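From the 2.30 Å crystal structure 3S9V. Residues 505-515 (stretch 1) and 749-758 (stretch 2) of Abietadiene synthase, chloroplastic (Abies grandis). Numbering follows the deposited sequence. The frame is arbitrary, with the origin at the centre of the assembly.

Stretch 1, residues 505-515: TEIYFSPASFI
Stretch 2, residues 749-758: ETARIMQLFY

Two helices of abietadiene synthase, one running through Thr-505 to Ala-512 and one ending at Phe-757, each beginning earlier in the chain, pack with axes 10.0 Å apart at closest approach and N-to-C directions 127° apart. The register pairs Phe-514 with Glu-749 (CA to CA 6.5 Å) and Ser-510 with Ile-753 (CA to CA 6.4 Å), so stretch 1 is read backwards as stretch 2 advances. Pro-511 N, lacking a hydrogen, makes no bond to the preceding turn and kinks the first helix; Ser-513 N still reaches Phe-509 O at 2.8 Å. No hydrogen bond crosses the contact, which buries 390 Å² in total.

Glu-749 (chi1 m, chi2 m) points toward stretch 1 and lays its aliphatic root over one face of Phe-514 (chi1 p, chi2 82°): Glu-749 CB lies 3.4 Å from the ring centroid, a CH-pi contact, and 3.2 Å from Phe-514 CG. Its carboxylate is held within its own helix, Glu-749 OE2 forming a salt bridge to Arg-752 NH1 at 2.7 Å. Thr-750 (m) points sideways, Thr-750 OG1 standing 4.1 Å from Phe-514 CZ. Ile-753 (chi1 -85°, chi2 -61°) is the knob, seated among Phe-509, Ser-510, Ser-513 and Phe-514. Ile-753 CG2 meets Ser-510 OG at 3.5 Å, and Ile-753 CG1 approaches the edge of Phe-514 at CE2, 4.0 Å away. Ile-753 CD1 lies 3.4 Å from Ser-513 OG, a hydroxyl (chi1 p) that donates to Ser-510 O, Ser-513 OG to Ser-510 O 2.7 Å. Leu-756 (t, p) brings CD2 within 4.3 Å of Phe-509 CZ, at that ring's edge. Phe-757 (chi1 m, chi2 -176°) meets Phe-509 (chi1 157°, chi2 72°) rim to rim: the planes differ by 20°, the centroids are 5.7 Å apart, and Phe-757 CE2 is 3.3 Å from Phe-509 CE2. Tyr-758 then leaves helical phi/psi (-113/28).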

# COMPACT_ATOMS: atom_id res chain seq x y z
N THR A 505 -13.13 -21.79 -14.12
CA THR A 505 -11.98 -20.89 -14.13
C THR A 505 -12.30 -19.57 -13.45
O THR A 505 -11.57 -19.11 -12.57
CB THR A 505 -11.53 -20.57 -15.57
OG1 THR A 505 -11.18 -21.79 -16.25
CG2 THR A 505 -10.33 -19.64 -15.56
N GLU A 506 -13.39 -18.96 -13.89
CA GLU A 506 -13.85 -17.69 -13.35
C GLU A 506 -14.07 -17.81 -11.84
O GLU A 506 -13.73 -16.90 -11.09
CB GLU A 506 -15.15 -17.32 -14.07
CG GLU A 506 -15.75 -15.97 -13.74
CD GLU A 506 -16.94 -15.68 -14.65
OE1 GLU A 506 -16.73 -15.57 -15.87
OE2 GLU A 506 -18.08 -15.57 -14.14
N ILE A 507 -14.61 -18.94 -11.41
CA ILE A 507 -14.88 -19.19 -10.00
C ILE A 507 -13.62 -19.53 -9.20
O ILE A 507 -13.49 -19.15 -8.04
CB ILE A 507 -15.90 -20.32 -9.82
CG1 ILE A 507 -17.28 -19.85 -10.29
CG2 ILE A 507 -15.96 -20.77 -8.37
CD1 ILE A 507 -18.37 -20.90 -10.14
N TYR A 508 -12.69 -20.25 -9.83
CA TYR A 508 -11.46 -20.64 -9.15
C TYR A 508 -10.57 -19.42 -8.94
O TYR A 508 -9.75 -19.38 -8.02
CB TYR A 508 -10.70 -21.69 -9.97
CG TYR A 508 -9.37 -22.04 -9.36
CD1 TYR A 508 -9.31 -22.72 -8.14
CD2 TYR A 508 -8.18 -21.65 -9.96
CE1 TYR A 508 -8.09 -22.98 -7.53
CE2 TYR A 508 -6.95 -21.90 -9.36
CZ TYR A 508 -6.92 -22.57 -8.14
OH TYR A 508 -5.71 -22.79 -7.52
N PHE A 509 -10.73 -18.42 -9.80
CA PHE A 509 -9.95 -17.20 -9.71
C PHE A 509 -10.11 -16.54 -8.34
O PHE A 509 -9.14 -16.07 -7.75
CB PHE A 509 -10.39 -16.21 -10.79
CG PHE A 509 -10.07 -14.77 -10.45
CD1 PHE A 509 -8.77 -14.30 -10.49
CD2 PHE A 509 -11.09 -13.89 -10.08
CE1 PHE A 509 -8.47 -12.99 -10.15
CE2 PHE A 509 -10.80 -12.57 -9.74
CZ PHE A 509 -9.49 -12.12 -9.77
N SER A 510 -11.35 -16.50 -7.87
CA SER A 510 -11.66 -15.86 -6.60
C SER A 510 -10.76 -16.27 -5.44
O SER A 510 -9.95 -15.47 -4.98
CB SER A 510 -13.13 -16.11 -6.24
OG SER A 510 -13.98 -15.46 -7.16
N PRO A 511 -10.88 -17.50 -4.94
CA PRO A 511 -10.00 -17.85 -3.82
C PRO A 511 -8.52 -17.79 -4.18
O PRO A 511 -7.68 -17.46 -3.35
CB PRO A 511 -10.46 -19.26 -3.46
CG PRO A 511 -10.84 -19.83 -4.78
CD PRO A 511 -11.61 -18.69 -5.43
N ALA A 512 -8.20 -18.11 -5.43
CA ALA A 512 -6.82 -18.09 -5.88
C ALA A 512 -6.22 -16.70 -5.77
O ALA A 512 -5.03 -16.54 -5.55
CB ALA A 512 -6.73 -18.59 -7.32
N SER A 513 -7.05 -15.68 -5.92
CA SER A 513 -6.59 -14.31 -5.85
C SER A 513 -6.26 -13.83 -4.43
O SER A 513 -5.49 -12.88 -4.27
CB SER A 513 -7.63 -13.37 -6.46
OG SER A 513 -8.67 -13.10 -5.53
N PHE A 514 -6.82 -14.47 -3.40
CA PHE A 514 -6.54 -14.03 -2.03
C PHE A 514 -5.94 -15.06 -1.07
O PHE A 514 -5.10 -14.69 -0.26
CB PHE A 514 -7.78 -13.35 -1.41
CG PHE A 514 -8.97 -14.26 -1.22
CD1 PHE A 514 -9.07 -15.09 -0.10
CD2 PHE A 514 -10.02 -14.25 -2.14
CE1 PHE A 514 -10.19 -15.91 0.10
CE2 PHE A 514 -11.15 -15.07 -1.95
CZ PHE A 514 -11.23 -15.90 -0.83
N ILE A 515 -6.36 -16.32 -1.13
CA ILE A 515 -5.77 -17.35 -0.26
C ILE A 515 -4.96 -18.24 -1.18
O ILE A 515 -5.25 -19.42 -1.38
CB ILE A 515 -6.83 -18.20 0.50
CG1 ILE A 515 -7.90 -18.72 -0.46
CG2 ILE A 515 -7.43 -17.38 1.63
CD1 ILE A 515 -8.80 -19.80 0.15
N GLU A 749 -12.03 -11.11 2.33
CA GLU A 749 -11.64 -11.24 0.93
C GLU A 749 -12.82 -11.64 0.06
O GLU A 749 -12.90 -11.25 -1.10
CB GLU A 749 -10.52 -12.26 0.78
CG GLU A 749 -9.22 -11.88 1.48
CD GLU A 749 -8.67 -10.55 1.01
OE1 GLU A 749 -8.72 -10.27 -0.20
OE2 GLU A 749 -8.16 -9.79 1.86
N THR A 750 -13.72 -12.44 0.62
CA THR A 750 -14.88 -12.86 -0.14
C THR A 750 -15.72 -11.61 -0.45
O THR A 750 -16.23 -11.48 -1.56
CB THR A 750 -15.71 -13.93 0.63
OG1 THR A 750 -14.99 -15.16 0.68
CG2 THR A 750 -17.03 -14.17 -0.06
N ALA A 751 -15.83 -10.69 0.50
CA ALA A 751 -16.58 -9.45 0.25
C ALA A 751 -15.86 -8.64 -0.84
O ALA A 751 -16.50 -8.08 -1.73
CB ALA A 751 -16.71 -8.61 1.55
N ARG A 752 -14.54 -8.58 -0.77
CA ARG A 752 -13.75 -7.84 -1.75
C ARG A 752 -13.93 -8.38 -3.16
O ARG A 752 -14.10 -7.61 -4.11
CB ARG A 752 -12.27 -7.87 -1.39
CG ARG A 752 -11.97 -7.30 -0.02
CD ARG A 752 -10.51 -7.51 0.35
NE ARG A 752 -9.69 -6.38 -0.02
CZ ARG A 752 -8.39 -6.29 0.25
NH1 ARG A 752 -7.78 -7.29 0.88
NH2 ARG A 752 -7.72 -5.20 -0.08
N ILE A 753 -13.90 -9.70 -3.30
CA ILE A 753 -14.07 -10.31 -4.60
C ILE A 753 -15.35 -9.80 -5.25
O ILE A 753 -15.37 -9.55 -6.45
CB ILE A 753 -14.11 -11.86 -4.49
CG1 ILE A 753 -12.69 -12.41 -4.51
CG2 ILE A 753 -14.88 -12.47 -5.65
CD1 ILE A 753 -11.93 -12.09 -5.79
N MET A 754 -16.40 -9.62 -4.46
CA MET A 754 -17.67 -9.12 -4.99
C MET A 754 -17.55 -7.64 -5.38
O MET A 754 -18.09 -7.20 -6.39
CB MET A 754 -18.79 -9.32 -3.98
CG MET A 754 -19.18 -10.78 -3.74
SD MET A 754 -19.91 -11.61 -5.18
CE MET A 754 -21.56 -10.89 -5.17
N GLN A 755 -16.85 -6.86 -4.56
CA GLN A 755 -16.66 -5.46 -4.87
C GLN A 755 -15.93 -5.35 -6.21
O GLN A 755 -16.19 -4.44 -6.99
CB GLN A 755 -15.84 -4.78 -3.77
CG GLN A 755 -16.59 -4.56 -2.46
CD GLN A 755 -17.85 -3.75 -2.66
OE1 GLN A 755 -17.85 -2.75 -3.36
NE2 GLN A 755 -18.93 -4.18 -2.03
N LEU A 756 -15.02 -6.29 -6.48
CA LEU A 756 -14.26 -6.28 -7.72
C LEU A 756 -15.09 -6.73 -8.93
O LEU A 756 -15.11 -6.07 -9.97
CB LEU A 756 -13.01 -7.16 -7.60
CG LEU A 756 -12.13 -7.24 -8.86
CD1 LEU A 756 -11.53 -5.88 -9.17
CD2 LEU A 756 -11.03 -8.26 -8.65
N PHE A 757 -15.79 -7.86 -8.80
CA PHE A 757 -16.58 -8.35 -9.91
C PHE A 757 -17.72 -7.43 -10.30
O PHE A 757 -18.06 -7.34 -11.47
CB PHE A 757 -17.14 -9.74 -9.60
CG PHE A 757 -16.14 -10.86 -9.73
CD1 PHE A 757 -16.54 -12.18 -9.57
CD2 PHE A 757 -14.81 -10.59 -10.02
CE1 PHE A 757 -15.62 -13.22 -9.70
CE2 PHE A 757 -13.89 -11.62 -10.15
CZ PHE A 757 -14.30 -12.94 -9.98
N TYR A 758 -18.31 -6.75 -9.32
CA TYR A 758 -19.43 -5.87 -9.59
C TYR A 758 -19.12 -4.40 -9.36
O TYR A 758 -20.01 -3.61 -9.05
CB TYR A 758 -20.63 -6.28 -8.72
CG TYR A 758 -21.08 -7.70 -8.97
CD1 TYR A 758 -21.88 -8.02 -10.07
CD2 TYR A 758 -20.69 -8.73 -8.12
CE1 TYR A 758 -22.27 -9.35 -10.31
CE2 TYR A 758 -21.06 -10.04 -8.35
CZ TYR A 758 -21.85 -10.35 -9.45
OH TYR A 758 -22.20 -11.67 -9.66